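Local coordinates for transcriptional regulator, MarR/EmrR family (Clostridium acetobutylicum, PDB 3JW4), which probably binds DNA as a transcriptional regulator of the MarR family, with a winged helix-turn-helix fold in each of two subunits, at residues M24-S29 / E122-K127; I58-L63 / S76-L81; R89-P92 / Q98-I101; G44-Y49 / A72-M77. All coordinates share one frame; numbering follows the deposited sequence. Where two conformers were deposited one is given.

Interaction 1 of 4, residues M24-S29 / E122-K127; sequences MKLKTS and EESITK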
loop_
_atom_site.group_PDB
_atom_site.type_symbol
_atom_site.label_atom_id
_atom_site.label_comp_id
_atom_site.label_asym_id
_atom_site.label_seq_id
_atom_site.Cartn_x
_atom_site.Cartn_y
_atom_site.Cartn_z
HETATM N N MSE B 24 0.216 1.960 -7.261
HETATM C CA MSE B 24 -0.710 3.064 -7.076
HETATM C C MSE B 24 -1.624 3.176 -8.314
HETATM O O MSE B 24 -2.824 3.470 -8.171
HETATM C CB MSE B 24 0.034 4.388 -6.755
HETATM C CG MSE B 24 0.649 4.461 -5.312
HETATM SE SE MSE B 24 1.496 6.188 -4.736
HETATM C CE MSE B 24 2.519 5.539 -3.195
ATOM N N LYS B 25 -1.086 2.924 -9.511
ATOM C CA LYS B 25 -1.906 2.943 -10.735
ATOM C C LYS B 25 -2.950 1.811 -10.736
ATOM O O LYS B 25 -4.099 2.017 -11.163
ATOM C CB LYS B 25 -1.045 2.841 -11.997
ATOM C CG LYS B 25 -0.321 4.113 -12.360
ATOM C CD LYS B 25 0.679 3.912 -13.507
ATOM C CE LYS B 25 1.474 5.179 -13.763
ATOM N NZ LYS B 25 2.443 5.034 -14.857
ATOM N N LEU B 26 -2.562 0.621 -10.292
ATOM C CA LEU B 26 -3.508 -0.501 -10.223
ATOM C C LEU B 26 -4.620 -0.190 -9.212
ATOM O O LEU B 26 -5.809 -0.349 -9.509
ATOM C CB LEU B 26 -2.817 -1.793 -9.810
ATOM C CG LEU B 26 -1.727 -2.341 -10.742
ATOM C CD1 LEU B 26 -1.061 -3.533 -10.138
ATOM C CD2 LEU B 26 -2.288 -2.681 -12.111
ATOM N N LYS B 27 -4.219 0.268 -8.032
ATOM C CA LYS B 27 -5.149 0.574 -6.975
ATOM C C LYS B 27 -6.110 1.693 -7.344
ATOM O O LYS B 27 -7.259 1.653 -6.943
ATOM C CB LYS B 27 -4.425 0.948 -5.683
ATOM C CG LYS B 27 -5.342 0.885 -4.455
ATOM C CD LYS B 27 -4.828 1.733 -3.297
ATOM C CE LYS B 27 -5.703 1.528 -2.037
ATOM N NZ LYS B 27 -5.873 2.807 -1.283
ATOM N N THR B 28 -5.646 2.671 -8.108
ATOM C CA THR B 28 -6.496 3.785 -8.525
ATOM C C THR B 28 -7.515 3.276 -9.524
ATOM O O THR B 28 -8.708 3.519 -9.361
ATOM C CB THR B 28 -5.666 4.937 -9.132
ATOM O OG1 THR B 28 -4.757 5.422 -8.144
ATOM C CG2 THR B 28 -6.562 6.088 -9.598
ATOM N N SER B 29 -7.044 2.585 -10.557
ATOM C CA SER B 29 -7.912 1.837 -11.458
ATOM C C SER B 29 -8.997 1.078 -10.650
ATOM O O SER B 29 -10.196 1.251 -10.880
ATOM C CB SER B 29 -7.074 0.834 -12.261
ATOM O OG SER B 29 -7.270 0.957 -13.646
ATOM N N GLU B 122 -5.546 -6.927 -13.424
ATOM C CA GLU B 122 -4.433 -7.867 -13.557
ATOM C C GLU B 122 -3.930 -7.925 -14.992
ATOM O O GLU B 122 -2.714 -7.935 -15.247
ATOM C CB GLU B 122 -4.862 -9.268 -13.098
ATOM C CG GLU B 122 -3.822 -10.389 -13.308
ATOM C CD GLU B 122 -2.772 -10.452 -12.212
ATOM O OE1 GLU B 122 -2.790 -9.613 -11.287
ATOM O OE2 GLU B 122 -1.924 -11.365 -12.260
ATOM N N GLU B 123 -4.863 -7.990 -15.935
ATOM C CA GLU B 123 -4.526 -8.098 -17.341
ATOM C C GLU B 123 -3.840 -6.833 -17.856
ATOM O O GLU B 123 -3.115 -6.894 -18.829
ATOM C CB GLU B 123 -5.773 -8.426 -18.180
ATOM C CG GLU B 123 -6.113 -9.945 -18.196
ATOM C CD GLU B 123 -7.574 -10.288 -18.567
ATOM O OE1 GLU B 123 -8.484 -9.441 -18.364
ATOM O OE2 GLU B 123 -7.812 -11.430 -19.051
ATOM N N SER B 124 -4.071 -5.694 -17.215
ATOM C CA SER B 124 -3.419 -4.463 -17.634
ATOM C C SER B 124 -1.897 -4.495 -17.347
ATOM O O SER B 124 -1.111 -3.824 -18.016
ATOM C CB SER B 124 -4.079 -3.254 -16.971
ATOM O OG SER B 124 -3.708 -3.132 -15.616
ATOM N N ILE B 125 -1.496 -5.314 -16.381
ATOM C CA ILE B 125 -0.081 -5.491 -16.071
ATOM C C ILE B 125 0.658 -6.115 -17.244
ATOM O O ILE B 125 1.738 -5.651 -17.602
ATOM C CB ILE B 125 0.139 -6.327 -14.808
ATOM C CG1 ILE B 125 -0.504 -5.610 -13.601
ATOM C CG2 ILE B 125 1.625 -6.576 -14.608
ATOM C CD1 ILE B 125 -0.594 -6.438 -12.299
ATOM N N THR B 126 0.062 -7.120 -17.872
ATOM C CA THR B 126 0.775 -7.898 -18.889
ATOM C C THR B 126 0.500 -7.509 -20.363
ATOM O O THR B 126 1.111 -8.066 -21.261
ATOM C CB THR B 126 0.497 -9.392 -18.688
ATOM O OG1 THR B 126 -0.912 -9.612 -18.594
ATOM C CG2 THR B 126 1.135 -9.851 -17.389
ATOM N N LYS B 127 -0.368 -6.532 -20.604
ATOM C CA LYS B 127 -0.749 -6.140 -21.974
ATOM C C LYS B 127 0.465 -5.862 -22.863
ATOM O O LYS B 127 0.541 -6.334 -23.990
ATOM C CB LYS B 127 -1.683 -4.910 -21.961
ATOM C CG LYS B 127 -3.165 -5.247 -21.883
ATOM C CD LYS B 127 -4.054 -3.977 -21.726
ATOM C CE LYS B 127 -5.431 -4.269 -21.120
ATOM N NZ LYS B 127 -6.549 -4.189 -22.118
#

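Interaction 2 of 4, residues I58-L63 / S76-L81; sequences IIQKDL and SMLQGL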
loop_
_atom_site.group_PDB
_atom_site.type_symbol
_atom_site.label_atom_id
_atom_site.label_comp_id
_atom_site.label_asym_id
_atom_site.label_seq_id
_atom_site.Cartn_x
_atom_site.Cartn_y
_atom_site.Cartn_z
ATOM N N ILE B 58 -16.786 -20.624 8.632
ATOM C CA ILE B 58 -16.093 -19.371 8.927
ATOM C C ILE B 58 -16.815 -18.684 10.072
ATOM O O ILE B 58 -18.027 -18.479 9.988
ATOM C CB ILE B 58 -16.138 -18.427 7.714
ATOM C CG1 ILE B 58 -15.293 -18.968 6.576
ATOM C CG2 ILE B 58 -15.609 -17.029 8.072
ATOM C CD1 ILE B 58 -15.700 -18.330 5.301
ATOM N N ILE B 59 -16.098 -18.341 11.139
ATOM C CA ILE B 59 -16.668 -17.472 12.185
ATOM C C ILE B 59 -16.010 -16.088 12.187
ATOM O O ILE B 59 -14.990 -15.867 11.537
ATOM C CB ILE B 59 -16.621 -18.123 13.593
ATOM C CG1 ILE B 59 -15.183 -18.269 14.094
ATOM C CG2 ILE B 59 -17.339 -19.474 13.583
ATOM C CD1 ILE B 59 -15.093 -18.753 15.526
ATOM N N GLN B 60 -16.611 -15.136 12.896
ATOM C CA GLN B 60 -16.089 -13.764 12.844
ATOM C C GLN B 60 -14.619 -13.712 13.248
ATOM O O GLN B 60 -13.830 -13.010 12.614
ATOM C CB GLN B 60 -16.926 -12.789 13.677
ATOM C CG GLN B 60 -16.401 -11.347 13.574
ATOM C CD GLN B 60 -17.314 -10.327 14.201
ATOM O OE1 GLN B 60 -18.540 -10.429 14.105
ATOM N NE2 GLN B 60 -16.721 -9.310 14.827
ATOM N N LYS B 61 -14.249 -14.480 14.275
ATOM C CA LYS B 61 -12.845 -14.626 14.684
ATOM C C LYS B 61 -11.862 -14.901 13.527
ATOM O O LYS B 61 -10.802 -14.288 13.475
ATOM C CB LYS B 61 -12.697 -15.726 15.754
ATOM C CG LYS B 61 -12.766 -15.241 17.209
ATOM C CD LYS B 61 -13.476 -16.242 18.161
ATOM C CE LYS B 61 -12.832 -17.640 18.192
ATOM N NZ LYS B 61 -11.486 -17.656 18.823
ATOM N N ASP B 62 -12.186 -15.827 12.619
ATOM C CA ASP B 62 -11.265 -16.164 11.509
ATOM C C ASP B 62 -11.051 -14.965 10.567
ATOM O O ASP B 62 -10.002 -14.837 9.921
ATOM C CB ASP B 62 -11.798 -17.332 10.655
ATOM C CG ASP B 62 -12.121 -18.591 11.470
ATOM O OD1 ASP B 62 -11.313 -18.984 12.337
ATOM O OD2 ASP B 62 -13.179 -19.202 11.210
ATOM N N LEU B 63 -12.068 -14.114 10.458
ATOM C CA LEU B 63 -11.995 -12.944 9.587
ATOM C C LEU B 63 -11.097 -11.875 10.242
ATOM O O LEU B 63 -10.202 -11.343 9.601
ATOM C CB LEU B 63 -13.403 -12.417 9.282
ATOM C CG LEU B 63 -14.284 -13.398 8.490
ATOM C CD1 LEU B 63 -15.703 -12.870 8.295
ATOM C CD2 LEU B 63 -13.649 -13.709 7.150
ATOM N N SER B 76 -18.038 -3.742 11.707
ATOM C CA SER B 76 -18.844 -2.821 10.914
ATOM C C SER B 76 -19.008 -3.304 9.473
ATOM O O SER B 76 -20.085 -3.211 8.876
ATOM C CB SER B 76 -18.224 -1.419 10.891
ATOM O OG SER B 76 -19.126 -0.531 10.232
HETATM N N MSE B 77 -17.927 -3.823 8.908
HETATM C CA MSE B 77 -17.980 -4.219 7.506
HETATM C C MSE B 77 -18.896 -5.443 7.345
HETATM O O MSE B 77 -19.676 -5.481 6.419
HETATM C CB MSE B 77 -16.579 -4.483 6.984
HETATM C CG MSE B 77 -16.507 -5.019 5.553
HETATM SE SE MSE B 77 -14.641 -5.447 5.095
HETATM C CE MSE B 77 -13.693 -4.277 6.336
ATOM N N LEU B 78 -18.826 -6.400 8.277
ATOM C CA LEU B 78 -19.723 -7.553 8.260
ATOM C C LEU B 78 -21.168 -7.165 8.472
ATOM O O LEU B 78 -22.062 -7.691 7.801
ATOM C CB LEU B 78 -19.333 -8.612 9.318
ATOM C CG LEU B 78 -18.062 -9.406 9.041
ATOM C CD1 LEU B 78 -17.713 -10.282 10.235
ATOM C CD2 LEU B 78 -18.207 -10.312 7.774
ATOM N N GLN B 79 -21.423 -6.276 9.418
ATOM C CA GLN B 79 -22.808 -5.813 9.633
ATOM C C GLN B 79 -23.336 -5.160 8.349
ATOM O O GLN B 79 -24.515 -5.297 8.017
ATOM C CB GLN B 79 -22.915 -4.846 10.805
ATOM C CG GLN B 79 -22.980 -5.524 12.194
ATOM C CD GLN B 79 -22.988 -4.538 13.326
ATOM O OE1 GLN B 79 -21.932 -4.269 13.930
ATOM N NE2 GLN B 79 -24.161 -3.922 13.610
ATOM N N GLY B 80 -22.464 -4.447 7.652
ATOM C CA GLY B 80 -22.852 -3.735 6.415
ATOM C C GLY B 80 -23.225 -4.725 5.318
ATOM O O GLY B 80 -24.301 -4.646 4.753
ATOM N N LEU B 81 -22.342 -5.694 5.067
ATOM C CA LEU B 81 -22.615 -6.779 4.097
ATOM C C LEU B 81 -23.894 -7.535 4.478
ATOM O O LEU B 81 -24.720 -7.844 3.641
ATOM C CB LEU B 81 -21.409 -7.734 4.036
ATOM C CG LEU B 81 -20.090 -7.150 3.520
ATOM C CD1 LEU B 81 -18.923 -8.146 3.657
ATOM C CD2 LEU B 81 -20.258 -6.683 2.088
#

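Interaction 3 of 4, residues R89-P92 / Q98-I101; sequences RRIP and QKNI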
loop_
_atom_site.group_PDB
_atom_site.type_symbol
_atom_site.label_atom_id
_atom_site.label_comp_id
_atom_site.label_asym_id
_atom_site.label_seq_id
_atom_site.Cartn_x
_atom_site.Cartn_y
_atom_site.Cartn_z
ATOM N N ARG B 89 -25.576 -15.192 8.664
ATOM C CA ARG B 89 -24.970 -16.005 9.692
ATOM C C ARG B 89 -25.932 -17.132 9.954
ATOM O O ARG B 89 -27.085 -16.895 10.236
ATOM C CB ARG B 89 -24.729 -15.181 10.941
ATOM C CG ARG B 89 -23.704 -14.054 10.709
ATOM C CD ARG B 89 -23.814 -12.961 11.782
ATOM N NE ARG B 89 -22.504 -12.349 12.050
ATOM C CZ ARG B 89 -22.175 -11.067 11.858
ATOM N NH1 ARG B 89 -23.045 -10.181 11.384
ATOM N NH2 ARG B 89 -20.941 -10.658 12.157
ATOM N N ARG B 90 -25.461 -18.357 9.803
ATOM C CA ARG B 90 -26.288 -19.538 9.974
ATOM C C ARG B 90 -25.848 -20.300 11.197
ATOM O O ARG B 90 -24.649 -20.502 11.408
ATOM C CB ARG B 90 -26.139 -20.486 8.788
ATOM C CG ARG B 90 -26.653 -19.983 7.457
ATOM C CD ARG B 90 -26.626 -21.146 6.466
ATOM N NE ARG B 90 -26.412 -20.745 5.074
ATOM C CZ ARG B 90 -26.013 -21.590 4.117
ATOM N NH1 ARG B 90 -25.774 -22.870 4.401
ATOM N NH2 ARG B 90 -25.852 -21.176 2.868
ATOM N N ILE B 91 -26.824 -20.733 11.989
ATOM C CA ILE B 91 -26.587 -21.750 13.011
ATOM C C ILE B 91 -26.238 -23.064 12.313
ATOM O O ILE B 91 -27.031 -23.578 11.532
ATOM C CB ILE B 91 -27.801 -21.939 13.971
ATOM C CG1 ILE B 91 -29.122 -22.135 13.204
ATOM C CG2 ILE B 91 -27.928 -20.743 14.910
ATOM C CD1 ILE B 91 -30.362 -21.879 14.050
ATOM N N PRO B 92 -25.027 -23.585 12.552
ATOM C CA PRO B 92 -24.682 -24.887 11.979
ATOM C C PRO B 92 -25.434 -26.006 12.672
ATOM O O PRO B 92 -25.259 -27.150 12.298
ATOM C CB PRO B 92 -23.189 -25.011 12.271
ATOM C CG PRO B 92 -23.020 -24.248 13.554
ATOM C CD PRO B 92 -23.963 -23.078 13.438
ATOM N N GLN B 98 -21.087 -21.180 17.982
ATOM C CA GLN B 98 -20.753 -20.015 17.157
ATOM C C GLN B 98 -21.350 -20.126 15.737
ATOM O O GLN B 98 -21.202 -21.142 15.071
ATOM C CB GLN B 98 -19.231 -19.877 17.097
ATOM C CG GLN B 98 -18.722 -18.560 16.547
ATOM C CD GLN B 98 -18.655 -17.420 17.570
ATOM O OE1 GLN B 98 -18.572 -17.645 18.781
ATOM N NE2 GLN B 98 -18.665 -16.175 17.064
ATOM N N LYS B 99 -22.031 -19.079 15.288
ATOM C CA LYS B 99 -22.625 -19.056 13.951
ATOM C C LYS B 99 -21.577 -18.996 12.839
ATOM O O LYS B 99 -20.526 -18.387 13.005
ATOM C CB LYS B 99 -23.564 -17.866 13.814
ATOM C CG LYS B 99 -24.864 -18.037 14.577
ATOM C CD LYS B 99 -25.666 -16.754 14.502
ATOM C CE LYS B 99 -27.006 -16.879 15.185
ATOM N NZ LYS B 99 -27.744 -15.605 15.055
ATOM N N ASN B 100 -21.881 -19.625 11.704
ATOM C CA ASN B 100 -20.988 -19.631 10.535
ATOM C C ASN B 100 -21.489 -18.583 9.544
ATOM O O ASN B 100 -22.703 -18.408 9.379
ATOM C CB ASN B 100 -20.985 -21.002 9.842
ATOM C CG ASN B 100 -20.168 -22.085 10.591
ATOM O OD1 ASN B 100 -20.522 -23.228 10.528
ATOM N ND2 ASN B 100 -19.082 -21.719 11.255
ATOM N N ILE B 101 -20.563 -17.950 8.834
ATOM C CA ILE B 101 -20.881 -16.885 7.909
ATOM C C ILE B 101 -20.921 -17.472 6.476
ATOM O O ILE B 101 -19.999 -18.228 6.067
ATOM C CB ILE B 101 -19.840 -15.731 8.047
ATOM C CG1 ILE B 101 -19.808 -15.217 9.504
ATOM C CG2 ILE B 101 -20.129 -14.617 7.063
ATOM C CD1 ILE B 101 -18.619 -14.370 9.834
#

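Interaction 4 of 4, residues G44-Y49 / A72-M77; sequences GRMIGY and ASITSM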
loop_
_atom_site.group_PDB
_atom_site.type_symbol
_atom_site.label_atom_id
_atom_site.label_comp_id
_atom_site.label_asym_id
_atom_site.label_seq_id
_atom_site.Cartn_x
_atom_site.Cartn_y
_atom_site.Cartn_z
ATOM N N GLY B 44 -14.715 -6.455 -0.943
ATOM C CA GLY B 44 -14.615 -7.455 -2.007
ATOM C C GLY B 44 -13.764 -8.644 -1.641
ATOM O O GLY B 44 -14.178 -9.779 -1.825
ATOM N N ARG B 45 -12.569 -8.374 -1.130
ATOM C CA ARG B 45 -11.702 -9.399 -0.565
ATOM C C ARG B 45 -12.374 -10.226 0.546
ATOM O O ARG B 45 -12.245 -11.454 0.591
ATOM C CB ARG B 45 -10.437 -8.731 0.007
ATOM C CG ARG B 45 -9.222 -8.836 -0.843
ATOM C CD ARG B 45 -9.269 -8.106 -2.181
ATOM N NE ARG B 45 -8.777 -9.023 -3.225
ATOM C CZ ARG B 45 -8.036 -8.704 -4.285
ATOM N NH1 ARG B 45 -7.689 -9.675 -5.128
ATOM N NH2 ARG B 45 -7.640 -7.454 -4.514
HETATM N N MSE B 46 -13.065 -9.545 1.451
HETATM C CA MSE B 46 -13.759 -10.217 2.546
HETATM C C MSE B 46 -14.858 -11.133 2.007
HETATM O O MSE B 46 -14.904 -12.314 2.362
HETATM C CB MSE B 46 -14.368 -9.207 3.526
HETATM C CG MSE B 46 -15.273 -9.844 4.559
HETATM SE SE MSE B 46 -15.426 -8.801 6.176
HETATM C CE MSE B 46 -13.566 -8.799 6.613
ATOM N N ILE B 47 -15.726 -10.611 1.155
ATOM C CA ILE B 47 -16.793 -11.440 0.580
ATOM C C ILE B 47 -16.220 -12.641 -0.196
ATOM O O ILE B 47 -16.729 -13.738 -0.081
ATOM C CB ILE B 47 -17.703 -10.701 -0.383
ATOM C CG1 ILE B 47 -18.391 -9.545 0.250
ATOM C CG2 ILE B 47 -18.904 -11.607 -0.782
ATOM C CD1 ILE B 47 -19.266 -8.815 -0.747
ATOM N N GLY B 48 -15.209 -12.394 -1.032
ATOM C CA GLY B 48 -14.507 -13.454 -1.745
ATOM C C GLY B 48 -13.984 -14.544 -0.814
ATOM O O GLY B 48 -14.138 -15.722 -1.086
ATOM N N TYR B 49 -13.336 -14.147 0.270
ATOM C CA TYR B 49 -12.764 -15.095 1.222
ATOM C C TYR B 49 -13.904 -15.917 1.826
ATOM O O TYR B 49 -13.817 -17.137 1.948
ATOM C CB TYR B 49 -11.991 -14.352 2.337
ATOM C CG TYR B 49 -11.341 -15.291 3.322
ATOM C CD1 TYR B 49 -10.127 -15.924 3.005
ATOM C CD2 TYR B 49 -11.966 -15.627 4.515
ATOM C CE1 TYR B 49 -9.530 -16.842 3.881
ATOM C CE2 TYR B 49 -11.372 -16.558 5.415
ATOM C CZ TYR B 49 -10.156 -17.150 5.082
ATOM O OH TYR B 49 -9.554 -18.041 5.935
ATOM N N ALA B 72 -9.772 -0.796 8.862
ATOM C CA ALA B 72 -11.235 -0.831 8.725
ATOM C C ALA B 72 -11.864 -1.825 9.719
ATOM O O ALA B 72 -11.352 -2.940 9.910
ATOM C CB ALA B 72 -11.626 -1.188 7.308
ATOM N N SER B 73 -12.963 -1.410 10.352
ATOM C CA SER B 73 -13.629 -2.250 11.344
ATOM C C SER B 73 -14.272 -3.428 10.629
ATOM O O SER B 73 -15.113 -3.236 9.749
ATOM C CB SER B 73 -14.688 -1.466 12.141
ATOM O OG SER B 73 -15.431 -2.337 12.998
ATOM N N ILE B 74 -13.846 -4.633 11.005
ATOM C CA ILE B 74 -14.446 -5.864 10.511
ATOM C C ILE B 74 -15.882 -6.043 10.985
ATOM O O ILE B 74 -16.727 -6.445 10.216
ATOM C CB ILE B 74 -13.578 -7.088 10.875
ATOM C CG1 ILE B 74 -12.409 -7.174 9.879
ATOM C CG2 ILE B 74 -14.353 -8.388 10.763
ATOM C CD1 ILE B 74 -11.101 -7.601 10.475
ATOM N N THR B 75 -16.173 -5.728 12.248
ATOM C CA THR B 75 -17.542 -5.862 12.746
ATOM C C THR B 75 -18.446 -4.982 11.919
ATOM O O THR B 75 -19.491 -5.424 11.456
ATOM C CB THR B 75 -17.683 -5.445 14.225
ATOM O OG1 THR B 75 -16.754 -6.201 15.011
ATOM C CG2 THR B 75 -19.092 -5.704 14.699
ATOM N N SER B 76 -18.038 -3.742 11.707
ATOM C CA SER B 76 -18.844 -2.821 10.914
ATOM C C SER B 76 -19.008 -3.304 9.473
ATOM O O SER B 76 -20.085 -3.211 8.876
ATOM C CB SER B 76 -18.224 -1.419 10.891
ATOM O OG SER B 76 -19.126 -0.531 10.232
HETATM N N MSE B 77 -17.927 -3.823 8.908
HETATM C CA MSE B 77 -17.980 -4.219 7.506
HETATM C C MSE B 77 -18.896 -5.443 7.345
HETATM O O MSE B 77 -19.676 -5.481 6.419
HETATM C CB MSE B 77 -16.579 -4.483 6.984
HETATM C CG MSE B 77 -16.507 -5.019 5.553
HETATM SE SE MSE B 77 -14.641 -5.447 5.095
HETATM C CE MSE B 77 -13.693 -4.277 6.336
#

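Interaction 1 of 4, residues M24-S29 / E122-K127
The contact belongs to the helical part of the fold, where Leu-26 of helix 14-35 meets Ser-124 and Ile-125 of helix 105-126. Leu-26 points at the other segment and brings both of its methyls. CD1 lies 3.7 Å from Ile-125 CD1. CD2 touches a different atom of the same isoleucine and lies 3.7 Å from Ile-125 CG1. The two leucine methyls lie along one side of the CG1-CD1 arm of Ile-125, each against one of its atoms. As whole side chains, the two cross at about a right angle. Ile-125 leaves its backbone turned aside from helix 14-35. With CG1 set opposite the carbonyl carbon (chi1 -61°) and CD1 extended beyond it, the arm still comes back to the leucine. Ser-124 closes on the fork from one more point, with OG 3.8 Å from Leu-26 CD2. This is only a van der Waals approach, since the hydroxyl has its hydrogen bond with Val-121 O, one turn back in its own helix.

In MarR proteins the N-terminal helix and the C-terminal helices build the dimerisation region, and both segments here touch the second subunit. Lys-25 NZ makes a salt bridge with the terminal carboxylate of Met-148 of the second subunit. Glu-122 points away from helix 14-35, and its carboxylate bonds to Ser-16 OG and Tyr-15 N of that subunit. On helix 14-35, Thr-28 OG1 bonds to Met-24 O at 2.7 Å. The backbone N of Thr-28 reaches the same oxygen from the opposite face of the carbonyl plane, so one carbonyl takes two donors.

Interaction 2 of 4, residues I58-L63 / S76-L81
Leu-78 of segment 76-81 carries the contact with Gln-60 and Leu-63. Just before it, Met-77 turns to helix 41-53, where it packs on Gln-42. Leu-78 points at segment 58-63 and splits its methyls between two partners. CD1 lies 3.7 Å from Gln-60 CG, and the flat amide end of the glutamine passes slightly farther off. CD2 lies 3.6 Å from Leu-63 CD1. That same leucine methyl also lies 3.8 Å from Leu-78 CD1, so it sits against both prongs of the fork. Gln-60 has CG opposite its backbone N (chi1 -178°) and an extended chain. This sends NE2 past Leu-78 to a weak hydrogen bond with Thr-75 OG1. Farther along, Leu-81 packs on Ile-87 of the next strand.

The start of helix 60-64 is tied down locally. Ile-59 is its N-cap residue, and Ile-59 N donates to Asp-62 OD2 at 3.0 Å, nearly straight at 172°. The oxygen is met from above the carboxylate plane. Helices 60-64 and 74-83 pack here as the two helices of a helix-turn-helix, the second probably being the DNA recognition helix, as in MarR relatives.

Interaction 3 of 4, residues R89-P92 / Q98-I101
Arg-90 and Asn-100 face each other as an antiparallel hydrogen-bonded pair. Arg-90 N gives a bond to Asn-100 O at 2.8 Å, and Asn-100 N returns one to Arg-90 O at 2.9 Å. Next to them Arg-89 and Ile-101 form a non-hydrogen-bonded pair. Here Arg-89 CA makes a C-H...O contact of 3.3 Å with Asn-100 O, which therefore receives two hydrogens.

Side chains close the first shell. Lys-99 runs fully extended beyond CG and lays its methylenes against both Arg-89 and Ile-91. Lys-99 CD lies 4.0 Å from Arg-89 CB, and Lys-99 CE lies 4.0 Å from Ile-91 CG2. Ile-91 and Lys-99 point the same way, side by side. Ile-91 holds CG1 between its backbone N and carbonyl carbon (chi1 50°), which leaves CG2 to meet the lysine. Pro-92 crosses Asn-100 at about a right angle, with Pro-92 CB 3.7 Å from Asn-100 OD1.

The two strands are the hairpin that forms the wing of a winged helix, an element that in MarR relatives typically reaches the DNA minor groove. Its tip, residues 93-97, is not modelled.

Farther out, both arginines are held by acids. Arg-89 NH1 forms a salt bridge with Glu-82 of helix 74-83, and Arg-90 NE forms one with Glu-88. Arg-90 also makes a cation-pi contact with Tyr-102. Ile-101 is buried on the other side of the hairpin from Asn-100; its side chain packs on Leu-63, and its backbone hydrogen-bonds with Ile-58.

Interaction 4 of 4, residues G44-Y49 / A72-M77
Met-46 of segment 44-49 meets Ile-74 and Met-77 of segment 72-77. Arg-45, just before it, makes a cation-pi contact with Phe-118 and comes close to Arg-20 of the second subunit. Met-46 itself points at helix 74-83. It is a selenomethionine with two deposited conformers, and what follows holds for the one described. CG lies opposite the backbone N (chi1 171°), which sends the chain out toward Met-77. There Met-46 SE lies 3.6 Å from Met-77 SE, and the two chains cross at a slant. Met-77 is also a selenomethionine. The last torsion of Met-46 (chi3 -59°) folds CE aside, toward Ile-74. CE ends 3.8 Å from Ile-74 CG1 and 3.8 Å from Met-77 SE, so the methyl sits against both residues.

Ile-47 follows and packs on Leu-110, Val-111 and Phe-114 of helix 105-126. Ile-47 also touches Leu-81, so helix 41-53 packs on both helix 105-126 and helix 74-83, the probable recognition helix of the winged helix domain. Across from Met-46, the start of helix 74-83 is capped by Ser-73, whose OG accepts from Ser-76 N at 3.2 Å.

No hydrogen bond or charge pair crosses between the segments. The contact rests on dispersion between polarisable selenium atoms and alkyl groups. The long unbranched chain of a selenomethionine can shift its torsions at modest cost, consistent with the second conformer of Met-46. Selenium stands in for the natural sulfur, so the natural contact may differ slightly in spacing.

How the interactions relate
Interactions 2, 3 and 4 lie together in the winged helix-turn-helix part, while interaction 1 lies across the chain's centre in the dimerisation part. Interactions 2 and 4 have centres about 6 Å apart and share Ser-76 and Met-77 of helix 74-83. Leu-78 CD2 of interaction 2 lies 3.5 Å from Met-46 SE of interaction 4. Interaction 3 joins the wing to this group: Ile-58 O and Ile-101 N are 2.8 Å apart, a probable hydrogen bond between interactions 2 and 3. Interaction 1 touches none of the others; its centre is about 22 Å from that of interaction 4 and 37 Å from that of interaction 3. Helix 105-126 connects the wing to interaction 1.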